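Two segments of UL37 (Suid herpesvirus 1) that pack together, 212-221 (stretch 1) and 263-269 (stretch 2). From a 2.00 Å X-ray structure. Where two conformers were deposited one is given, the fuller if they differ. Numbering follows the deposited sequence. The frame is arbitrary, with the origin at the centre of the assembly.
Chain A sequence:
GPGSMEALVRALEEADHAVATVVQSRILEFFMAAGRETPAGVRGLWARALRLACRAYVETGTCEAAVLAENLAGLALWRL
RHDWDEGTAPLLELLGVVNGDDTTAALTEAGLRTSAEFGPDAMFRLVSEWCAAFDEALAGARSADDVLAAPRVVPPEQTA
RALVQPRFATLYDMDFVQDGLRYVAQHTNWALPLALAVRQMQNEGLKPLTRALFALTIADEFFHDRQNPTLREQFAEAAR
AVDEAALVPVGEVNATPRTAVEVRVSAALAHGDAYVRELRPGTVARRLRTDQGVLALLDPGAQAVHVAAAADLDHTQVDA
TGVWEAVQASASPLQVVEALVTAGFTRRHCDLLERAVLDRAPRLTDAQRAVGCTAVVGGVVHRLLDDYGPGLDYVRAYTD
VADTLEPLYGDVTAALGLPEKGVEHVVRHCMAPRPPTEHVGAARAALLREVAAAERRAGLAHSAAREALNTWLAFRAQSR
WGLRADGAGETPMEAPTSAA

Stretch 1 (212-221) ALFALTIADE
Stretch 2 263-269: VRVSAAL

How are the two backbones set against each other? Both stretches are helical throughout and belong to longer helices, with phi near -65° and psi near -42°; a wider pi-type turn falls at 219-221. The axes come within 11.2 Å of each other, and their N-to-C directions make an angle of 111°, so the helices cross rather than run alongside. The CA atoms nearest each other are those of L216 and V265, 7.6 Å apart, and the contact buries 315 Å² in all, counting both sides.

What satisfies the charged groups? R264 reaches across with chi1 t, chi2 at -92°, chi3 t and chi4 at -79°, which brings one edge of its guanidinium to the carboxylate of D220 (chi1 m, chi2 -8°). Two hydrogen bonds make a forked salt bridge: R264 NE donates to D220 OD2 at 2.7 Å with an N-H...O angle of 158°, and R264 NH2 donates to D220 OD1 at 3.0 Å with a more bent angle of 139°. R264 NH1 takes no part in this fork, but it is satisfied elsewhere in the structure, where R264 NH2 and D220 OD1 also have further hydrogen bonds. Arginine suits this buried position because its long chain can carry the charge to a partly exposed aspartate on the other helix.

What packs around the salt bridge? The CA-to-CB bonds of L216, A219 and A268 point toward the opposing stretch, as do those of the ion pair. L216 (m, t) lays CD2 over one face of the guanidinium, 3.5 Å from R264 NH2, while D220 OD2 lies near the plane at the edge. The same L216 CD2 lies 3.9 Å from A268 CB, while L216 CD1 is 4.1 Å from V265 CG2. The CA-to-CB bond of V265 (chi1 t) points sideways, yet its CG1 meets L213 CD2 at 4.0 Å; that of L213 (m, t) is also sideways, but the end of the side chain comes nearer. A219 CB sits at the guanidinium edge, 4.1 Å from R264 NH2, a slight contact.

How are the remaining polar groups met? T217, with chi1 p and its CA-to-CB bond directed away from the contact, donates from OG1 to F214 O at 2.6 Å, so its buried hydroxyl is satisfied by its own helix. S266 OG is hydrogen-bonded to a residue just beyond one of the stretches, and E221 OE1 and OE2 are bonded elsewhere in the structure. In stretch 2, the bond from A268 N to R264 O is weak at 3.3 Å, whereas L269 N to V265 O measures 2.9 Å.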

ATOM      1  N   ALA A 212     -12.534 -12.472  24.490  1.00 25.77           N
ATOM      2  CA  ALA A 212     -11.435 -12.011  25.338  1.00 24.51           C
ATOM      3  C   ALA A 212     -10.067 -12.132  24.650  1.00 26.86           C
ATOM      4  O   ALA A 212      -9.229 -11.237  24.759  1.00 28.38           O
ATOM      5  CB  ALA A 212     -11.434 -12.765  26.666  1.00 27.56           C
ATOM      6  N   LEU A 213      -9.846 -13.234  23.942  1.00 24.56           N
ATOM      7  CA  LEU A 213      -8.554 -13.475  23.296  1.00 22.46           C
ATOM      8  C   LEU A 213      -8.359 -12.498  22.133  1.00 25.07           C
ATOM      9  O   LEU A 213      -7.281 -11.942  21.962  1.00 25.57           O
ATOM     10  CB  LEU A 213      -8.434 -14.938  22.833  1.00 23.78           C
ATOM     11  CG  LEU A 213      -8.296 -15.952  23.974  1.00 22.76           C
ATOM     12  CD1 LEU A 213      -8.411 -17.442  23.516  1.00 20.22           C
ATOM     13  CD2 LEU A 213      -6.983 -15.702  24.726  1.00 21.27           C
ATOM     14  N   PHE A 214      -9.419 -12.274  21.356  1.00 27.73           N
ATOM     15  CA  PHE A 214      -9.382 -11.280  20.295  1.00 23.38           C
ATOM     16  C   PHE A 214      -9.005  -9.895  20.828  1.00 26.25           C
ATOM     17  O   PHE A 214      -8.202  -9.200  20.219  1.00 26.72           O
ATOM     18  CB  PHE A 214     -10.708 -11.220  19.523  1.00 26.93           C
ATOM     19  CG  PHE A 214     -10.759 -12.146  18.340  1.00 26.83           C
ATOM     20  CD1 PHE A 214     -10.000 -11.883  17.206  1.00 25.98           C
ATOM     21  CD2 PHE A 214     -11.557 -13.282  18.364  1.00 23.60           C
ATOM     22  CE1 PHE A 214     -10.034 -12.743  16.115  1.00 24.30           C
ATOM     23  CE2 PHE A 214     -11.609 -14.139  17.271  1.00 24.77           C
ATOM     24  CZ  PHE A 214     -10.841 -13.870  16.146  1.00 26.55           C
ATOM     25  N   ALA A 215      -9.579  -9.509  21.963  1.00 26.84           N
ATOM     26  CA  ALA A 215      -9.247  -8.225  22.593  1.00 30.79           C
ATOM     27  C   ALA A 215      -7.756  -8.131  22.874  1.00 28.32           C
ATOM     28  O   ALA A 215      -7.145  -7.081  22.661  1.00 28.44           O
ATOM     29  CB  ALA A 215     -10.037  -8.028  23.881  1.00 27.00           C
ATOM     30  N   LEU A 216      -7.174  -9.232  23.345  1.00 24.85           N
ATOM     31  CA  LEU A 216      -5.742  -9.267  23.605  1.00 27.78           C
ATOM     32  C   LEU A 216      -4.934  -9.117  22.333  1.00 26.75           C
ATOM     33  O   LEU A 216      -3.931  -8.404  22.323  1.00 27.86           O
ATOM     34  CB  LEU A 216      -5.337 -10.539  24.347  1.00 25.84           C
ATOM     35  CG  LEU A 216      -5.906 -10.641  25.763  1.00 28.23           C
ATOM     36  CD1 LEU A 216      -5.350 -11.877  26.494  1.00 24.25           C
ATOM     37  CD2 LEU A 216      -5.601  -9.362  26.526  1.00 28.01           C
ATOM     38  N   THR A 217      -5.351  -9.772  21.254  1.00 27.55           N
ATOM     39  CA  THR A 217      -4.644  -9.576  19.985  1.00 28.79           C
ATOM     40  C   THR A 217      -4.671  -8.097  19.564  1.00 26.90           C
ATOM     41  O   THR A 217      -3.696  -7.575  19.016  1.00 25.96           O
ATOM     42  CB  THR A 217      -5.177 -10.468  18.831  1.00 27.58           C
ATOM     43  OG1 THR A 217      -6.469 -10.004  18.404  1.00 24.52           O
ATOM     44  CG2 THR A 217      -5.244 -11.952  19.247  1.00 20.94           C
ATOM     45  N   ILE A 218      -5.785  -7.427  19.834  1.00 25.36           N
ATOM     46  CA  ILE A 218      -5.927  -6.022  19.459  1.00 26.17           C
ATOM     47  C   ILE A 218      -5.018  -5.150  20.334  1.00 29.05           C
ATOM     48  O   ILE A 218      -4.320  -4.257  19.842  1.00 27.68           O
ATOM     49  CB  ILE A 218      -7.382  -5.547  19.585  1.00 23.20           C
ATOM     50  CG1 ILE A 218      -8.257  -6.244  18.537  1.00 27.07           C
ATOM     51  CG2 ILE A 218      -7.472  -4.022  19.411  1.00 25.03           C
ATOM     52  CD1 ILE A 218      -9.751  -6.163  18.830  1.00 25.41           C
ATOM     53  N   ALA A 219      -5.025  -5.416  21.632  1.00 26.05           N
ATOM     54  CA  ALA A 219      -4.175  -4.663  22.549  1.00 28.51           C
ATOM     55  C   ALA A 219      -2.720  -4.800  22.118  1.00 31.37           C
ATOM     56  O   ALA A 219      -1.986  -3.812  22.063  1.00 29.31           O
ATOM     57  CB  ALA A 219      -4.372  -5.141  23.981  1.00 24.91           C
ATOM     58  N   ASP A 220      -2.326  -6.023  21.759  1.00 29.05           N
ATOM     59  CA  ASP A 220      -0.930  -6.327  21.421  1.00 29.38           C
ATOM     60  C   ASP A 220      -0.461  -5.841  20.039  1.00 30.82           C
ATOM     61  O   ASP A 220       0.676  -5.415  19.887  1.00 32.89           O
ATOM     62  CB  ASP A 220      -0.651  -7.832  21.569  1.00 27.91           C
ATOM     63  CG  ASP A 220      -0.672  -8.281  23.017  1.00 35.84           C
ATOM     64  OD1 ASP A 220      -0.742  -7.396  23.900  1.00 36.08           O
ATOM     65  OD2 ASP A 220      -0.611  -9.501  23.276  1.00 35.79           O
ATOM     66  N   GLU A 221      -1.326  -5.920  19.034  1.00 27.31           N
ATOM     67  CA  GLU A 221      -0.966  -5.550  17.668  0.54 31.44           C
ATOM     68  C   GLU A 221      -1.113  -4.052  17.439  1.00 29.62           C
ATOM     69  O   GLU A 221      -0.373  -3.454  16.666  1.00 33.92           O
ATOM     70  CB  GLU A 221      -1.859  -6.284  16.655  0.54 28.27           C
ATOM     71  CG  GLU A 221      -1.873  -7.814  16.768  0.54 31.10           C
ATOM     72  CD  GLU A 221      -0.851  -8.492  15.873  0.54 31.35           C
ATOM     73  OE1 GLU A 221       0.081  -7.800  15.403  0.54 30.44           O
ATOM     74  OE2 GLU A 221      -0.983  -9.716  15.640  0.54 25.04           O
ATOM     75  N   VAL A 263       1.884 -16.695  29.692  1.00 32.04           N
ATOM     76  CA  VAL A 263       2.064 -15.722  30.765  1.00 34.20           C
ATOM     77  C   VAL A 263       1.287 -14.441  30.465  1.00 34.44           C
ATOM     78  O   VAL A 263       0.583 -13.920  31.329  1.00 33.70           O
ATOM     79  CB  VAL A 263       3.539 -15.395  31.016  1.00 33.74           C
ATOM     80  CG1 VAL A 263       3.664 -14.171  31.913  1.00 39.74           C
ATOM     81  CG2 VAL A 263       4.241 -16.597  31.645  1.00 36.73           C
ATOM     82  N   ARG A 264       1.398 -13.955  29.234  1.00 31.36           N
ATOM     83  CA  ARG A 264       0.712 -12.730  28.839  1.00 30.02           C
ATOM     84  C   ARG A 264      -0.796 -12.881  28.963  1.00 30.65           C
ATOM     85  O   ARG A 264      -1.471 -11.988  29.464  1.00 29.36           O
ATOM     86  CB  ARG A 264       1.100 -12.323  27.415  1.00 31.94           C
ATOM     87  CG  ARG A 264       0.507 -11.009  26.965  1.00 30.41           C
ATOM     88  CD  ARG A 264      -0.836 -11.186  26.255  1.00 29.63           C
ATOM     89  NE  ARG A 264      -1.382  -9.881  25.878  1.00 29.28           N
ATOM     90  CZ  ARG A 264      -2.003  -9.067  26.725  1.00 31.37           C
ATOM     91  NH1 ARG A 264      -2.192  -9.441  27.983  1.00 33.09           N
ATOM     92  NH2 ARG A 264      -2.457  -7.891  26.318  1.00 31.40           N
ATOM     93  N   VAL A 265      -1.324 -14.020  28.517  1.00 30.31           N
ATOM     94  CA  VAL A 265      -2.764 -14.261  28.568  1.00 30.27           C
ATOM     95  C   VAL A 265      -3.238 -14.448  30.013  1.00 31.54           C
ATOM     96  O   VAL A 265      -4.237 -13.847  30.439  1.00 28.53           O
ATOM     97  CB  VAL A 265      -3.170 -15.484  27.682  1.00 29.46           C
ATOM     98  CG1 VAL A 265      -4.611 -15.871  27.931  1.00 28.21           C
ATOM     99  CG2 VAL A 265      -2.954 -15.157  26.209  1.00 25.45           C
ATOM    100  N   SER A 266      -2.509 -15.273  30.763  1.00 28.32           N
ATOM    101  CA  SER A 266      -2.848 -15.560  32.156  1.00 31.70           C
ATOM    102  C   SER A 266      -2.853 -14.301  33.015  1.00 32.76           C
ATOM    103  O   SER A 266      -3.732 -14.113  33.856  1.00 36.86           O
ATOM    104  CB  SER A 266      -1.863 -16.572  32.746  1.00 34.38           C
ATOM    105  OG  SER A 266      -2.033 -17.840  32.147  1.00 35.16           O
ATOM    106  N   ALA A 267      -1.864 -13.445  32.802  1.00 28.58           N
ATOM    107  CA  ALA A 267      -1.734 -12.208  33.561  1.00 32.62           C
ATOM    108  C   ALA A 267      -2.930 -11.283  33.331  1.00 35.20           C
ATOM    109  O   ALA A 267      -3.466 -10.702  34.271  1.00 37.11           O
ATOM    110  CB  ALA A 267      -0.451 -11.508  33.186  1.00 32.59           C
ATOM    111  N   ALA A 268      -3.353 -11.155  32.078  1.00 32.83           N
ATOM    112  CA  ALA A 268      -4.507 -10.319  31.767  1.00 33.40           C
ATOM    113  C   ALA A 268      -5.780 -10.931  32.338  1.00 31.31           C
ATOM    114  O   ALA A 268      -6.626 -10.225  32.875  1.00 31.27           O
ATOM    115  CB  ALA A 268      -4.631 -10.107  30.259  1.00 30.28           C
ATOM    116  N   LEU A 269      -5.919 -12.250  32.233  1.00 28.54           N
ATOM    117  CA  LEU A 269      -7.114 -12.888  32.756  1.00 32.83           C
ATOM    118  C   LEU A 269      -7.163 -12.809  34.281  1.00 35.69           C
ATOM    119  O   LEU A 269      -8.232 -12.621  34.859  1.00 40.03           O
ATOM    120  CB  LEU A 269      -7.232 -14.339  32.268  1.00 32.69           C
ATOM    121  CG  LEU A 269      -7.631 -14.522  30.802  1.00 29.70           C
ATOM    122  CD1 LEU A 269      -7.390 -15.954  30.336  1.00 29.21           C
ATOM    123  CD2 LEU A 269      -9.093 -14.128  30.570  1.00 33.63           C
TER